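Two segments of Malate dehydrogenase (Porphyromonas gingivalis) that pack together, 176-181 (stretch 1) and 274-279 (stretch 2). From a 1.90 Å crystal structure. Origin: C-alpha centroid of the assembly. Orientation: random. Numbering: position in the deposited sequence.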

# COMPACT_ATOMS: atom_id res chain seq x y z
N THR A 176 2.45 -11.85 -21.44
CA THR A 176 3.79 -12.34 -21.15
C THR A 176 3.61 -13.45 -20.12
O THR A 176 2.87 -13.27 -19.13
CB THR A 176 4.66 -11.27 -20.50
OG1 THR A 176 3.82 -10.49 -19.64
CG2 THR A 176 5.28 -10.35 -21.52
N ARG A 177 4.28 -14.57 -20.33
CA ARG A 177 4.03 -15.74 -19.51
C ARG A 177 5.31 -16.50 -19.22
O ARG A 177 6.07 -16.78 -20.14
CB ARG A 177 3.04 -16.71 -20.20
CG ARG A 177 1.66 -16.20 -20.25
CD ARG A 177 1.10 -16.05 -18.86
NE ARG A 177 -0.32 -15.76 -18.93
CZ ARG A 177 -0.84 -14.53 -18.86
NH1 ARG A 177 -0.06 -13.47 -18.71
NH2 ARG A 177 -2.16 -14.38 -18.95
N THR A 178 5.56 -16.80 -17.94
CA THR A 178 6.52 -17.83 -17.59
C THR A 178 5.74 -18.91 -16.82
O THR A 178 4.86 -18.59 -16.01
CB THR A 178 7.70 -17.32 -16.71
OG1 THR A 178 7.25 -17.11 -15.38
CG2 THR A 178 8.30 -15.98 -17.23
N TYR A 179 6.12 -20.17 -17.01
CA TYR A 179 5.53 -21.27 -16.28
C TYR A 179 6.61 -22.11 -15.58
O TYR A 179 7.84 -21.86 -15.72
CB TYR A 179 4.71 -22.16 -17.24
CG TYR A 179 3.61 -21.43 -17.98
CD1 TYR A 179 2.57 -20.80 -17.29
CD2 TYR A 179 3.61 -21.38 -19.36
CE1 TYR A 179 1.58 -20.11 -17.99
CE2 TYR A 179 2.63 -20.73 -20.05
CZ TYR A 179 1.63 -20.09 -19.37
OH TYR A 179 0.65 -19.46 -20.09
N GLY A 180 6.16 -23.08 -14.78
CA GLY A 180 7.10 -23.99 -14.07
C GLY A 180 7.53 -23.51 -12.70
O GLY A 180 6.69 -23.27 -11.84
N GLY A 181 8.84 -23.35 -12.52
CA GLY A 181 9.43 -22.89 -11.24
C GLY A 181 9.64 -21.40 -11.37
O GLY A 181 9.16 -20.79 -12.33
N MET A 274 3.61 -29.01 -7.64
CA MET A 274 2.96 -27.67 -7.74
C MET A 274 3.85 -26.84 -8.66
O MET A 274 5.06 -26.75 -8.41
CB MET A 274 2.96 -26.94 -6.40
CG MET A 274 2.34 -27.68 -5.24
SD MET A 274 0.55 -27.32 -5.16
CE MET A 274 0.69 -25.53 -4.92
N MET A 275 3.25 -26.22 -9.68
CA MET A 275 3.98 -25.43 -10.69
C MET A 275 3.17 -24.18 -11.01
O MET A 275 1.96 -24.23 -10.94
CB MET A 275 4.09 -26.22 -12.02
CG MET A 275 5.25 -27.15 -12.06
SD MET A 275 5.55 -27.75 -13.72
CE MET A 275 3.99 -28.41 -14.11
N ALA A 276 3.86 -23.11 -11.45
CA ALA A 276 3.22 -21.95 -12.09
C ALA A 276 2.62 -22.43 -13.41
O ALA A 276 3.32 -23.08 -14.21
CB ALA A 276 4.27 -20.81 -12.37
N MET A 277 1.34 -22.15 -13.60
CA MET A 277 0.57 -22.69 -14.70
C MET A 277 -0.33 -21.61 -15.30
O MET A 277 -0.47 -20.53 -14.74
CB MET A 277 -0.28 -23.87 -14.23
CG MET A 277 0.50 -25.18 -14.00
SD MET A 277 0.72 -26.15 -15.57
CE MET A 277 1.98 -25.23 -16.36
N GLU A 278 -0.96 -21.91 -16.42
CA GLU A 278 -1.98 -21.01 -16.97
C GLU A 278 -3.30 -21.25 -16.26
O GLU A 278 -4.10 -22.11 -16.65
CB GLU A 278 -2.14 -21.19 -18.47
CG GLU A 278 -3.07 -20.18 -19.14
CD GLU A 278 -2.58 -18.74 -19.03
OE1 GLU A 278 -1.37 -18.50 -18.83
OE2 GLU A 278 -3.41 -17.82 -19.17
N THR A 279 -3.53 -20.45 -15.23
CA THR A 279 -4.58 -20.71 -14.28
C THR A 279 -5.66 -19.65 -14.37
O THR A 279 -5.41 -18.54 -14.85
CB THR A 279 -4.01 -20.64 -12.84
OG1 THR A 279 -2.99 -19.62 -12.76
CG2 THR A 279 -3.42 -21.97 -12.46

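One carboxylate oxygen, Glu 278 OE1, takes hydrogen bonds from two side chains of the other stretch. Tyr 179 OH donates to Glu 278 OE1 at 2.6 Å, a short bond. Arg 177 NE donates to Glu 278 OE1 at 2.9 Å, with an N-H...acceptor angle of 150°. Because the arginine and the glutamate carry opposite charges, this second bond is also a salt bridge. The oxygen lies near the plane of the guanidinium and near the plane of the tyrosine ring, at the edge of each. That is where an N-H or a phenol O-H can point at it.

The three side chains reach this site differently. The CA-to-CB bond of Arg 177 points toward the other stretch. Those of Tyr 179 and Glu 278 point sideways, but the ends of both side chains come nearer. Glu 278 has chi1 t and chi2 p. Arg 177 is also held within its own stretch: its NH1 donates to Thr 176 O at 3.0 Å. The guanidinium therefore ties a backbone carbonyl of its own stretch to the carboxylate across the contact.

The backbones meet in a single antiparallel bridge, Gly 180 with Ala 276. The strand axes run at 163° to each other. Gly 180 N donates to Ala 276 O at 2.9 Å, and Ala 276 N donates to Gly 180 O at 2.9 Å. The angles are 168° and 156°, so both bonds are well aligned. Gly 180 CA and Ala 276 CA are 4.8 Å apart.

Gly 180 has phi/psi of 90/-122. At these angles a CB would be jammed against the carbonyl oxygen of Tyr 179. The backbone itself therefore calls for glycine here. A CB would point away from the other stretch, so the constraint is local and does not come from the partner strand.

One apolar side-chain contact accompanies the polar ones. Tyr 179 CB lies 4.2 Å from Met 277 CE. The CA-to-CB bond of Met 277 points away, but the end of its side chain comes nearer, with chi1 and chi2 m and chi3 p. The tyrosine also packs on backbone: Tyr 179 CD1 is 3.6 Å from Met 277 C, and Tyr 179 CB is 3.5 Å from Ala 276 O. Ala 276 CB points toward the other stretch and lies 4.3 Å from Thr 178 O.

The contact buries 345 Å², both sides summed. Tyr 179 has the largest covered area, 78 Å², as it packs along stretch 2 and bonds to Glu 278.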